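Local coordinates for pentalenene synthase (Streptomyces chartreusis NRRL 3882, PDB 6Q4S), which is an alpha-eudesmol synthase that probably cyclises (2E,6E)-farnesyl diphosphate to the bicyclic alcohol 7-epi-alpha-eudesmol with the help of magnesium, at residues Y21-H26 with S47-Q52; A54-P59 with N308-L313; R28-W31 with L35-S38; E43-W48 with W72-F77. All coordinates share one frame; numbering follows the deposited sequence.

Contact 1: residues Y21-H26 with S47-Q52; sequences YARARH and SWDLPQ
Arg23 and Asp49 make the polar part of this contact. Arg23 NH1 donates to Asp49 OD1 at 2.6 Å, a hydrogen bond that is also a salt bridge. The oxygen sits at the edge of the guanidinium, close to its plane. NH1 meets OD1 on its syn side but lies 30° out of the carboxylate plane. Arg23 leaves helix 19-32 with CG anti to the backbone N (chi1 -169°), and a bend at chi3 then carries the guanidinium across to Asp49. Arg23 NE has a second acidic partner, Glu20, which helps to fix the rotation of the flat group.

The apolar part is built on Pro51. Its CB and CG both lie 3.8 Å from Arg23 CG, and its CB is 3.7 Å from Arg23 NH1. The proline ring thus lies across the arginine chain, at about a right angle to it. Pro51 CG also reaches His26 CD2 at 4.0 Å. The buried imidazole is held by hydrogen bonds at both nitrogens, ND1 with Asn71 and NE2 with Tyr45.

With an alanine at Arg23, Asp49 would probably lose its charged mate and the Pro51 ring much of its cover.

Asp49 stands at the N-cap position of helix 50-57, and Pro51 follows in the first turn. The contact joins that helix start to helix 19-32 within the all-helical class I terpene synthase fold.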
loop_
_atom_site.group_PDB
_atom_site.type_symbol
_atom_site.label_atom_id
_atom_site.label_comp_id
_atom_site.label_asym_id
_atom_site.label_seq_id
_atom_site.Cartn_x
_atom_site.Cartn_y
_atom_site.Cartn_z
ATOM N N TYR A 21 16.384 -8.191 28.235
ATOM C CA TYR A 21 17.503 -8.226 27.252
ATOM C C TYR A 21 17.269 -7.125 26.150
ATOM O O TYR A 21 18.131 -6.279 25.865
ATOM C CB TYR A 21 17.539 -9.635 26.599
ATOM C CG TYR A 21 18.429 -9.702 25.397
ATOM C CD1 TYR A 21 19.805 -9.876 25.536
ATOM C CD2 TYR A 21 17.907 -9.513 24.110
ATOM C CE1 TYR A 21 20.629 -9.933 24.415
ATOM C CE2 TYR A 21 18.732 -9.534 22.992
ATOM C CZ TYR A 21 20.101 -9.732 23.162
ATOM O OH TYR A 21 20.900 -9.764 22.050
ATOM N N ALA A 22 16.072 -7.146 25.593
ATOM C CA ALA A 22 15.711 -6.230 24.464
ATOM C C ALA A 22 15.459 -4.810 24.863
ATOM O O ALA A 22 15.909 -3.857 24.167
ATOM C CB ALA A 22 14.558 -6.812 23.715
ATOM N N ARG A 23 14.821 -4.600 26.019
ATOM C CA ARG A 23 14.672 -3.247 26.595
ATOM C C ARG A 23 15.992 -2.530 26.640
ATOM O O ARG A 23 16.100 -1.378 26.273
ATOM C CB ARG A 23 14.066 -3.282 28.038
ATOM C CG ARG A 23 13.641 -1.949 28.603
ATOM C CD ARG A 23 13.721 -1.845 30.126
ATOM N NE ARG A 23 12.887 -2.845 30.755
ATOM C CZ ARG A 23 11.568 -2.723 30.892
ATOM N NH1 ARG A 23 10.926 -1.673 30.395
ATOM N NH2 ARG A 23 10.878 -3.673 31.486
ATOM N N ALA A 24 17.012 -3.197 27.159
ATOM C CA ALA A 24 18.299 -2.561 27.304
ATOM C C ALA A 24 18.892 -2.112 25.957
ATOM O O ALA A 24 19.351 -1.009 25.835
ATOM C CB ALA A 24 19.285 -3.514 28.039
ATOM N N ARG A 25 18.856 -2.961 24.966
ATOM C CA ARG A 25 19.322 -2.558 23.619
ATOM C C ARG A 25 18.459 -1.446 22.994
ATOM O O ARG A 25 18.957 -0.533 22.292
ATOM C CB ARG A 25 19.327 -3.782 22.720
ATOM C CG ARG A 25 20.385 -4.793 23.132
ATOM C CD ARG A 25 20.384 -5.990 22.222
ATOM N NE ARG A 25 21.736 -6.476 21.956
ATOM C CZ ARG A 25 22.505 -7.149 22.826
ATOM N NH1 ARG A 25 22.075 -7.437 24.062
ATOM N NH2 ARG A 25 23.733 -7.538 22.455
ATOM N N HIS A 26 17.156 -1.578 23.219
ATOM C CA HIS A 26 16.134 -0.643 22.666
ATOM C C HIS A 26 16.357 0.721 23.238
ATOM O O HIS A 26 16.369 1.720 22.515
ATOM C CB HIS A 26 14.668 -1.110 22.948
ATOM C CG HIS A 26 13.677 -0.032 22.710
ATOM N ND1 HIS A 26 13.480 0.490 21.453
ATOM C CD2 HIS A 26 12.925 0.708 23.559
ATOM C CE1 HIS A 26 12.634 1.495 21.533
ATOM N NE2 HIS A 26 12.272 1.640 22.796
ATOM N N SER A 47 8.870 6.157 30.916
ATOM C CA SER A 47 7.683 5.958 31.756
ATOM C C SER A 47 6.534 5.298 31.037
ATOM O O SER A 47 5.724 4.631 31.673
ATOM C CB SER A 47 7.162 7.287 32.332
ATOM O OG SER A 47 6.496 8.036 31.330
ATOM N N TRP A 48 6.449 5.442 29.723
ATOM C CA TRP A 48 5.365 4.801 28.964
ATOM C C TRP A 48 5.478 3.277 28.962
ATOM O O TRP A 48 4.522 2.585 28.571
ATOM C CB TRP A 48 5.320 5.302 27.521
ATOM C CG TRP A 48 5.318 6.802 27.330
ATOM C CD1 TRP A 48 4.966 7.766 28.266
ATOM C CD2 TRP A 48 5.676 7.514 26.119
ATOM N NE1 TRP A 48 5.096 9.023 27.706
ATOM C CE2 TRP A 48 5.532 8.905 26.396
ATOM C CE3 TRP A 48 6.084 7.109 24.810
ATOM C CZ2 TRP A 48 5.799 9.908 25.411
ATOM C CZ3 TRP A 48 6.365 8.087 23.845
ATOM C CH2 TRP A 48 6.217 9.487 24.155
ATOM N N ASP A 49 6.653 2.752 29.352
ATOM C CA ASP A 49 6.970 1.299 29.302
ATOM C C ASP A 49 6.516 0.564 28.031
ATOM O O ASP A 49 5.900 -0.508 28.072
ATOM C CB ASP A 49 6.533 0.565 30.595
ATOM C CG ASP A 49 7.371 -0.747 30.830
ATOM O OD1 ASP A 49 8.413 -0.974 30.079
ATOM O OD2 ASP A 49 6.992 -1.540 31.748
ATOM N N LEU A 50 6.847 1.140 26.868
ATOM C CA LEU A 50 6.590 0.451 25.590
ATOM C C LEU A 50 7.249 -0.921 25.441
ATOM O O LEU A 50 6.660 -1.815 24.911
ATOM C CB LEU A 50 7.024 1.307 24.421
ATOM C CG LEU A 50 6.254 2.597 24.273
ATOM C CD1 LEU A 50 6.537 3.108 22.859
ATOM C CD2 LEU A 50 4.760 2.441 24.472
ATOM N N PRO A 51 8.465 -1.114 25.981
ATOM C CA PRO A 51 9.039 -2.478 25.933
ATOM C C PRO A 51 8.098 -3.550 26.478
ATOM O O PRO A 51 7.924 -4.593 25.901
ATOM C CB PRO A 51 10.299 -2.330 26.769
ATOM C CG PRO A 51 10.695 -0.941 26.457
ATOM C CD PRO A 51 9.436 -0.143 26.485
ATOM N N GLN A 52 7.410 -3.234 27.561
ATOM C CA GLN A 52 6.503 -4.189 28.110
ATOM C C GLN A 52 5.378 -4.491 27.186
ATOM O O GLN A 52 4.981 -5.644 27.009
ATOM C CB GLN A 52 6.032 -3.693 29.500
ATOM C CG GLN A 52 5.116 -4.662 30.197
ATOM C CD GLN A 52 4.258 -3.972 31.258
ATOM O OE1 GLN A 52 4.646 -2.965 31.859
ATOM N NE2 GLN A 52 3.075 -4.485 31.440
#

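Contact 2: residues A54-P59 with N308-L313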
loop_
_atom_site.group_PDB
_atom_site.type_symbol
_atom_site.label_atom_id
_atom_site.label_comp_id
_atom_site.label_asym_id
_atom_site.label_seq_id
_atom_site.Cartn_x
_atom_site.Cartn_y
_atom_site.Cartn_z
ATOM N N ALA A 54 5.476 -4.374 23.948
ATOM C CA ALA A 54 6.003 -5.252 22.871
ATOM C C ALA A 54 6.160 -6.721 23.305
ATOM O O ALA A 54 5.854 -7.673 22.570
ATOM C CB ALA A 54 7.297 -4.694 22.363
ATOM N N ALA A 55 6.646 -6.896 24.531
ATOM C CA ALA A 55 6.828 -8.248 25.103
ATOM C C ALA A 55 5.519 -9.015 25.256
ATOM O O ALA A 55 5.491 -10.251 25.132
ATOM C CB ALA A 55 7.555 -8.129 26.461
ATOM N N ARG A 56 4.416 -8.304 25.507
ATOM C CA ARG A 56 3.043 -8.952 25.644
ATOM C C ARG A 56 2.312 -9.142 24.351
ATOM O O ARG A 56 1.521 -10.058 24.194
ATOM C CB ARG A 56 2.215 -8.073 26.563
ATOM C CG ARG A 56 2.716 -7.935 27.984
ATOM C CD ARG A 56 1.734 -7.059 28.777
ATOM N NE ARG A 56 2.131 -6.927 30.172
ATOM C CZ ARG A 56 1.900 -7.891 31.074
ATOM N NH1 ARG A 56 1.271 -9.013 30.738
ATOM N NH2 ARG A 56 2.279 -7.719 32.317
ATOM N N THR A 57 2.577 -8.259 23.370
ATOM C CA THR A 57 1.945 -8.397 22.064
ATOM C C THR A 57 2.658 -9.252 21.001
ATOM O O THR A 57 1.994 -9.796 20.074
ATOM C CB THR A 57 1.610 -7.018 21.441
ATOM O OG1 THR A 57 2.771 -6.203 21.316
ATOM C CG2 THR A 57 0.651 -6.304 22.350
ATOM N N TYR A 58 3.968 -9.394 21.132
ATOM C CA TYR A 58 4.752 -10.247 20.220
ATOM C C TYR A 58 5.521 -11.302 21.060
ATOM O O TYR A 58 6.737 -11.299 21.100
ATOM C CB TYR A 58 5.731 -9.392 19.409
ATOM C CG TYR A 58 4.987 -8.391 18.525
ATOM C CD1 TYR A 58 4.111 -8.845 17.555
ATOM C CD2 TYR A 58 5.124 -7.039 18.716
ATOM C CE1 TYR A 58 3.364 -7.963 16.797
ATOM C CE2 TYR A 58 4.376 -6.150 17.953
ATOM C CZ TYR A 58 3.495 -6.614 17.029
ATOM O OH TYR A 58 2.754 -5.773 16.207
ATOM N N PRO A 59 4.797 -12.155 21.776
ATOM C CA PRO A 59 5.524 -12.958 22.804
ATOM C C PRO A 59 6.448 -14.048 22.272
ATOM O O PRO A 59 7.281 -14.538 23.046
ATOM C CB PRO A 59 4.383 -13.581 23.610
ATOM C CG PRO A 59 3.300 -13.712 22.594
ATOM C CD PRO A 59 3.360 -12.411 21.830
ATOM N N ASN A 308 -2.456 -5.852 25.103
ATOM C CA ASN A 308 -2.701 -4.422 25.232
ATOM C C ASN A 308 -3.433 -4.139 26.567
ATOM O O ASN A 308 -3.081 -3.233 27.267
ATOM C CB ASN A 308 -3.533 -3.849 24.071
ATOM C CG ASN A 308 -3.729 -2.325 24.211
ATOM O OD1 ASN A 308 -2.790 -1.543 24.121
ATOM N ND2 ASN A 308 -4.922 -1.937 24.548
ATOM N N TYR A 309 -4.433 -4.934 26.867
ATOM C CA TYR A 309 -5.196 -4.756 28.113
ATOM C C TYR A 309 -4.298 -4.845 29.354
ATOM O O TYR A 309 -4.214 -3.876 30.205
ATOM C CB TYR A 309 -6.324 -5.798 28.189
ATOM C CG TYR A 309 -7.060 -5.726 29.502
ATOM C CD1 TYR A 309 -7.622 -4.516 29.951
ATOM C CD2 TYR A 309 -7.141 -6.835 30.346
ATOM C CE1 TYR A 309 -8.272 -4.437 31.171
ATOM C CE2 TYR A 309 -7.806 -6.755 31.571
ATOM C CZ TYR A 309 -8.362 -5.553 31.970
ATOM O OH TYR A 309 -9.008 -5.455 33.183
ATOM N N GLU A 310 -3.534 -5.938 29.408
ATOM C CA GLU A 310 -2.659 -6.193 30.578
ATOM C C GLU A 310 -1.613 -5.180 30.662
ATOM O O GLU A 310 -1.234 -4.812 31.763
ATOM C CB GLU A 310 -2.063 -7.618 30.594
ATOM C CG GLU A 310 -3.076 -8.722 30.298
ATOM C CD GLU A 310 -3.587 -9.403 31.551
ATOM O OE1 GLU A 310 -3.792 -8.642 32.526
ATOM O OE2 GLU A 310 -3.766 -10.670 31.547
ATOM N N TRP A 311 -1.114 -4.668 29.532
ATOM C CA TRP A 311 -0.148 -3.534 29.630
ATOM C C TRP A 311 -0.806 -2.207 30.182
ATOM O O TRP A 311 -0.192 -1.419 30.919
ATOM C CB TRP A 311 0.478 -3.264 28.226
ATOM C CG TRP A 311 1.239 -2.024 28.096
ATOM C CD1 TRP A 311 2.401 -1.758 28.652
ATOM C CD2 TRP A 311 0.892 -0.871 27.302
ATOM N NE1 TRP A 311 2.824 -0.496 28.302
ATOM C CE2 TRP A 311 1.917 0.063 27.465
ATOM C CE3 TRP A 311 -0.193 -0.548 26.468
ATOM C CZ2 TRP A 311 1.912 1.304 26.846
ATOM C CZ3 TRP A 311 -0.192 0.667 25.841
ATOM C CH2 TRP A 311 0.851 1.595 26.044
ATOM N N ALA A 312 -2.026 -1.942 29.750
ATOM C CA ALA A 312 -2.747 -0.714 30.132
ATOM C C ALA A 312 -2.963 -0.653 31.664
ATOM O O ALA A 312 -2.686 0.373 32.270
ATOM C CB ALA A 312 -4.067 -0.628 29.381
ATOM N N LEU A 313 -3.361 -1.768 32.265
ATOM C CA LEU A 313 -3.430 -1.938 33.733
ATOM C C LEU A 313 -2.227 -1.426 34.532
ATOM O O LEU A 313 -2.398 -0.807 35.571
ATOM C CB LEU A 313 -3.646 -3.405 34.093
ATOM C CG LEU A 313 -4.977 -4.010 33.674
ATOM C CD1 LEU A 313 -4.993 -5.485 34.051
ATOM C CD2 LEU A 313 -6.160 -3.272 34.311
#
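Arg56 turns its CG beside the backbone N (chi1 -63°), and the chain is extended from CG to NE, which carries the guanidinium over to Glu310 and its CD to Trp311. The Glu310 chain bends at chi2 (-99°), which leads its carboxylate off from the arginine. What meets the guanidinium is therefore Glu310 CB, which lies over one face, 3.6 Å from Arg56 NH1. The charged ends stay apart, with Arg56 NH1 5.4 Å from Glu310 OE2.

Further back, Arg56 CD rests 3.8 Å from Trp311 N and 4.0 Å from Trp311 CB. The Trp311 indole leads away from this meeting, and its NE1 makes a weak hydrogen bond to Asp49 O. Thr57 adds a looser touch, CG2 to Asn308 N at 4.2 Å. Its hydroxyl is bonded back to Ala53 O of its own helix, and the methyl faces helix 288-313. Asn308 ND2 in turn bonds to Asn223, a probable magnesium ligand, so Asn308 is probably a second-shell residue of that metal site.

An alanine at Arg56 is likely to open a gap beside the Trp311 backbone and to leave Glu310 without this nearby positive charge.

No hydrogen bond or salt bridge crosses between the two segments. Helices 50-57 and 288-313 are held here by van der Waals contact, with at most a long-range attraction between Arg56 and Glu310.

Contact 3: residues R28-W31 with L35-S38; sequences RWVW and LVRS
Val36 sets a methyl on the face of Trp31. Its CG2 stands over the five-membered ring of the indole, 3.8 Å from the ring centroid and 16° off the ring normal. This is a CH-pi contact. Trp31 leaves the backbone pointing away from the loop, but CG lies beside the backbone N (chi1 -77°) and the indole swings back under Val36. The six-membered ring of the same indole reaches further along the chain, with Trp31 CH2 3.7 Å from Ser38 C. Phe42 of the next helix also meets the Trp31 ring.

Val30 and Val36 approach through one methyl each, CG2 to CG2 at 4.1 Å. Trp29 meets Leu35 instead, with its CZ3 within 3.4 Å of Leu35 CD1 and the two side chains at a slant. This is a tight fit. Trp29 NE1 is hydrogen-bonded to Glu125.

One backbone bond ties the two segments. Leu35 N donates to Val30 O at 3.0 Å, nearly along the C=O axis but with a bent N-H...O angle of 140°. The five-residue step is longer than that of a regular alpha helix.

This is the loop that connects helix 19-32 to helix 39-47. Ser38 is the N-cap of the second helix, with OG bonded to Gly41 N. Leu35 O also accepts a hydrogen bond from Gln82, which ties the loop to the DDXXD motif of class I terpene synthases.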
loop_
_atom_site.group_PDB
_atom_site.type_symbol
_atom_site.label_atom_id
_atom_site.label_comp_id
_atom_site.label_asym_id
_atom_site.label_seq_id
_atom_site.Cartn_x
_atom_site.Cartn_y
_atom_site.Cartn_z
ATOM N N ARG A 28 19.151 2.090 24.402
ATOM C CA ARG A 28 20.357 2.672 23.792
ATOM C C ARG A 28 20.115 3.119 22.352
ATOM O O ARG A 28 20.603 4.173 21.931
ATOM C CB ARG A 28 21.467 1.628 23.831
ATOM C CG ARG A 28 22.160 1.708 25.217
ATOM C CD ARG A 28 22.629 0.358 25.669
ATOM N NE ARG A 28 23.604 -0.077 24.732
ATOM C CZ ARG A 28 23.765 -1.313 24.327
ATOM N NH1 ARG A 28 23.012 -2.298 24.791
ATOM N NH2 ARG A 28 24.719 -1.545 23.427
ATOM N N TRP A 29 19.336 2.306 21.644
ATOM C CA TRP A 29 18.949 2.627 20.259
ATOM C C TRP A 29 18.180 3.946 20.147
ATOM O O TRP A 29 18.453 4.734 19.242
ATOM C CB TRP A 29 18.200 1.465 19.683
ATOM C CG TRP A 29 17.750 1.610 18.207
ATOM C CD1 TRP A 29 18.437 1.179 17.088
ATOM C CD2 TRP A 29 16.494 2.122 17.731
ATOM N NE1 TRP A 29 17.683 1.421 15.954
ATOM C CE2 TRP A 29 16.480 1.965 16.316
ATOM C CE3 TRP A 29 15.382 2.675 18.356
ATOM C CZ2 TRP A 29 15.400 2.396 15.518
ATOM C CZ3 TRP A 29 14.288 3.124 17.550
ATOM C CH2 TRP A 29 14.324 2.980 16.150
ATOM N N VAL A 30 17.224 4.219 21.033
ATOM C CA VAL A 30 16.492 5.483 20.905
ATOM C C VAL A 30 17.428 6.692 20.975
ATOM O O VAL A 30 17.215 7.724 20.291
ATOM C CB VAL A 30 15.234 5.683 21.814
ATOM C CG1 VAL A 30 14.265 4.528 21.653
ATOM C CG2 VAL A 30 15.565 5.888 23.255
ATOM N N TRP A 31 18.457 6.595 21.799
ATOM C CA TRP A 31 19.538 7.626 21.748
ATOM C C TRP A 31 20.463 7.641 20.514
ATOM O O TRP A 31 20.795 8.667 19.961
ATOM C CB TRP A 31 20.440 7.479 23.008
ATOM C CG TRP A 31 19.841 8.025 24.204
ATOM C CD1 TRP A 31 19.205 7.342 25.210
ATOM C CD2 TRP A 31 19.836 9.385 24.572
ATOM N NE1 TRP A 31 18.818 8.221 26.204
ATOM C CE2 TRP A 31 19.177 9.487 25.810
ATOM C CE3 TRP A 31 20.294 10.545 23.967
ATOM C CZ2 TRP A 31 18.997 10.691 26.446
ATOM C CZ3 TRP A 31 20.092 11.767 24.628
ATOM C CH2 TRP A 31 19.456 11.823 25.827
ATOM N N LEU A 35 16.133 9.864 18.497
ATOM C CA LEU A 35 14.674 9.970 18.708
ATOM C C LEU A 35 14.322 10.684 19.980
ATOM O O LEU A 35 13.242 11.237 20.082
ATOM C CB LEU A 35 14.025 8.589 18.686
ATOM C CG LEU A 35 14.237 7.909 17.332
ATOM C CD1 LEU A 35 13.741 6.491 17.373
ATOM C CD2 LEU A 35 13.514 8.718 16.241
ATOM N N VAL A 36 15.190 10.605 20.983
ATOM C CA VAL A 36 15.102 11.456 22.140
ATOM C C VAL A 36 16.375 12.318 22.136
ATOM O O VAL A 36 17.475 11.878 21.656
ATOM C CB VAL A 36 14.935 10.673 23.455
ATOM C CG1 VAL A 36 13.762 9.719 23.400
ATOM C CG2 VAL A 36 16.189 9.919 23.810
ATOM N N ARG A 37 16.224 13.512 22.704
ATOM C CA ARG A 37 17.257 14.573 22.652
ATOM C C ARG A 37 17.732 15.119 24.027
ATOM O O ARG A 37 18.676 15.866 24.080
ATOM C CB ARG A 37 16.719 15.749 21.808
ATOM C CG ARG A 37 16.384 15.386 20.347
ATOM C CD ARG A 37 15.787 16.536 19.527
ATOM N NE ARG A 37 14.534 17.079 20.081
ATOM C CZ ARG A 37 13.300 16.561 19.928
ATOM N NH1 ARG A 37 13.076 15.434 19.229
ATOM N NH2 ARG A 37 12.262 17.184 20.492
ATOM N N SER A 38 17.045 14.770 25.107
ATOM C CA SER A 38 17.378 15.229 26.445
ATOM C C SER A 38 17.076 14.129 27.432
ATOM O O SER A 38 16.245 13.244 27.189
ATOM C CB SER A 38 16.580 16.482 26.809
ATOM O OG SER A 38 15.253 16.169 27.168
#

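Contact 4: residues E43-W48 with W72-F77; sequences EEYKSW and WFSLAF
Ser74 is the first residue of 72-77 to meet the other helix, through Tyr45. Its CB lies 3.3 Å from Tyr45 OH and 3.9 Å from Tyr45 CZ. Ser74 OG sits between the backbone N and the carbonyl carbon (chi1 71°), where it bonds to Asn71 O one turn back. The tyrosine hydroxyl has its own partner in His26 NE2, so the two hydroxyls serve different bonds and only packing joins the side chains. The phenol reaches Ser74 because Tyr45 CG is anti to the backbone N (chi1 173°).

Helix 63-79 then runs on to the DDXXD motif, which starts at Asp80 and is expected to bind magnesium as in class I terpene synthases. The side chain of Trp48 lies about 6 Å from that of Asp80, and Trp48 also touches Asp81.

One turn on from Ser74, Phe77 meets Trp48. Trp48 CZ3 is 3.8 Å from Phe77 CB and 3.6 Å from Phe77 O. The two side chains slide past each other in opposite directions, and the Phe77 ring leads on to Leu50. The indole is backed by the preceding residues. Tyr45 CA lies 4.1 Å above the ring plane over its centre, and Glu44 O lies above the rim. That carbonyl also accepts a bond from Ser47 OG at 2.7 Å, in the carbonyl plane on a lone pair.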
loop_
_atom_site.group_PDB
_atom_site.type_symbol
_atom_site.label_atom_id
_atom_site.label_comp_id
_atom_site.label_asym_id
_atom_site.label_seq_id
_atom_site.Cartn_x
_atom_site.Cartn_y
_atom_site.Cartn_z
ATOM N N GLU A 43 13.457 10.150 30.019
ATOM C CA GLU A 43 12.742 9.590 31.190
ATOM C C GLU A 43 11.181 9.603 31.003
ATOM O O GLU A 43 10.499 8.677 31.367
ATOM C CB GLU A 43 13.205 10.292 32.478
ATOM C CG GLU A 43 14.715 10.113 32.807
ATOM C CD GLU A 43 15.167 8.662 33.116
ATOM O OE1 GLU A 43 14.324 7.791 33.466
ATOM O OE2 GLU A 43 16.391 8.372 33.025
ATOM N N GLU A 44 10.659 10.639 30.375
ATOM C CA GLU A 44 9.264 10.681 29.889
ATOM C C GLU A 44 8.969 9.488 28.961
ATOM O O GLU A 44 8.039 8.739 29.214
ATOM C CB GLU A 44 9.039 12.036 29.193
ATOM C CG GLU A 44 7.745 12.220 28.413
ATOM C CD GLU A 44 6.493 12.355 29.282
ATOM O OE1 GLU A 44 6.573 12.174 30.529
ATOM O OE2 GLU A 44 5.412 12.649 28.693
ATOM N N TYR A 45 9.817 9.264 27.943
ATOM C CA TYR A 45 9.687 8.083 27.078
ATOM C C TYR A 45 9.695 6.779 27.893
ATOM O O TYR A 45 8.819 5.918 27.763
ATOM C CB TYR A 45 10.755 8.059 25.931
ATOM C CG TYR A 45 10.679 6.749 25.202
ATOM C CD1 TYR A 45 9.592 6.481 24.390
ATOM C CD2 TYR A 45 11.598 5.707 25.443
ATOM C CE1 TYR A 45 9.429 5.253 23.797
ATOM C CE2 TYR A 45 11.448 4.486 24.844
ATOM C CZ TYR A 45 10.359 4.252 24.005
ATOM O OH TYR A 45 10.160 3.021 23.438
ATOM N N LYS A 46 10.682 6.626 28.779
ATOM C CA LYS A 46 10.750 5.404 29.598
ATOM C C LYS A 46 9.533 5.114 30.424
ATOM O O LYS A 46 9.228 3.941 30.657
ATOM C CB LYS A 46 11.931 5.431 30.565
ATOM C CG LYS A 46 13.154 4.688 30.093
ATOM C CD LYS A 46 14.237 4.737 31.180
ATOM C CE LYS A 46 14.151 3.519 32.082
ATOM N NZ LYS A 46 15.175 3.663 33.148
ATOM N N SER A 47 8.870 6.157 30.916
ATOM C CA SER A 47 7.683 5.958 31.756
ATOM C C SER A 47 6.534 5.298 31.037
ATOM O O SER A 47 5.724 4.631 31.673
ATOM C CB SER A 47 7.162 7.287 32.332
ATOM O OG SER A 47 6.496 8.036 31.330
ATOM N N TRP A 48 6.449 5.442 29.723
ATOM C CA TRP A 48 5.365 4.801 28.964
ATOM C C TRP A 48 5.478 3.277 28.962
ATOM O O TRP A 48 4.522 2.585 28.571
ATOM C CB TRP A 48 5.320 5.302 27.521
ATOM C CG TRP A 48 5.318 6.802 27.330
ATOM C CD1 TRP A 48 4.966 7.766 28.266
ATOM C CD2 TRP A 48 5.676 7.514 26.119
ATOM N NE1 TRP A 48 5.096 9.023 27.706
ATOM C CE2 TRP A 48 5.532 8.905 26.396
ATOM C CE3 TRP A 48 6.084 7.109 24.810
ATOM C CZ2 TRP A 48 5.799 9.908 25.411
ATOM C CZ3 TRP A 48 6.365 8.087 23.845
ATOM C CH2 TRP A 48 6.217 9.487 24.155
ATOM N N TRP A 72 10.546 -0.339 16.553
ATOM C CA TRP A 72 9.341 0.008 15.791
ATOM C C TRP A 72 8.214 0.611 16.625
ATOM O O TRP A 72 7.766 1.715 16.352
ATOM C CB TRP A 72 8.832 -1.213 15.153
ATOM C CG TRP A 72 7.670 -1.022 14.298
ATOM C CD1 TRP A 72 7.438 -0.022 13.411
ATOM C CD2 TRP A 72 6.576 -1.876 14.240
ATOM N NE1 TRP A 72 6.239 -0.212 12.775
ATOM C CE2 TRP A 72 5.669 -1.339 13.285
ATOM C CE3 TRP A 72 6.232 -3.037 14.924
ATOM C CZ2 TRP A 72 4.497 -1.995 12.938
ATOM C CZ3 TRP A 72 5.079 -3.651 14.621
ATOM C CH2 TRP A 72 4.208 -3.139 13.634
ATOM N N PHE A 73 7.827 -0.097 17.679
ATOM C CA PHE A 73 6.912 0.421 18.659
ATOM C C PHE A 73 7.216 1.868 19.037
ATOM O O PHE A 73 6.312 2.660 19.141
ATOM C CB PHE A 73 6.961 -0.395 19.948
ATOM C CG PHE A 73 5.718 -1.118 20.279
ATOM C CD1 PHE A 73 4.795 -0.550 21.114
ATOM C CD2 PHE A 73 5.512 -2.422 19.858
ATOM C CE1 PHE A 73 3.652 -1.231 21.470
ATOM C CE2 PHE A 73 4.386 -3.143 20.258
ATOM C CZ PHE A 73 3.454 -2.541 21.033
ATOM N N SER A 74 8.473 2.194 19.309
ATOM C CA SER A 74 8.790 3.502 19.724
ATOM C C SER A 74 8.494 4.580 18.651
ATOM O O SER A 74 8.253 5.731 19.039
ATOM C CB SER A 74 10.261 3.638 20.200
ATOM O OG SER A 74 11.191 3.562 19.140
ATOM N N LEU A 75 8.573 4.209 17.356
ATOM C CA LEU A 75 8.486 5.171 16.234
ATOM C C LEU A 75 7.148 5.832 16.233
ATOM O O LEU A 75 7.068 7.045 16.220
ATOM C CB LEU A 75 8.734 4.526 14.842
ATOM C CG LEU A 75 10.163 4.079 14.742
ATOM C CD1 LEU A 75 10.490 3.404 13.436
ATOM C CD2 LEU A 75 11.099 5.222 15.021
ATOM N N ALA A 76 6.116 5.027 16.282
ATOM C CA ALA A 76 4.782 5.530 16.298
ATOM C C ALA A 76 4.505 6.433 17.499
ATOM O O ALA A 76 3.889 7.463 17.353
ATOM C CB ALA A 76 3.824 4.375 16.297
ATOM N N PHE A 77 4.889 6.014 18.692
ATOM C CA PHE A 77 4.604 6.773 19.893
ATOM C C PHE A 77 5.452 8.026 20.043
ATOM O O PHE A 77 5.031 8.989 20.659
ATOM C CB PHE A 77 4.791 5.913 21.139
ATOM C CG PHE A 77 3.688 4.915 21.366
ATOM C CD1 PHE A 77 3.637 3.696 20.640
ATOM C CD2 PHE A 77 2.703 5.163 22.328
ATOM C CE1 PHE A 77 2.610 2.780 20.853
ATOM C CE2 PHE A 77 1.665 4.233 22.548
ATOM C CZ PHE A 77 1.632 3.036 21.822
#

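All four contacts are partly buried. Contacts 2 and 4 lie nearer the centre of the chain, at about 11 and 13 Å from contact centre to chain centre. Contact 1 is at about 17 Å and contact 3 at about 22 Å. Helix 19-32 serves contacts 1 and 3, and helix 50-57 serves contacts 1 and 2. The only salt bridge across segments is in contact 1, and the only cross-segment backbone bond is in contact 3, the outermost. The two inner contacts rely on packing alone. Contacts 1 and 4 share Ser47 and Trp48, and Leu50 packs on both Tyr45 and Phe77. Contacts 2 and 3 do not touch.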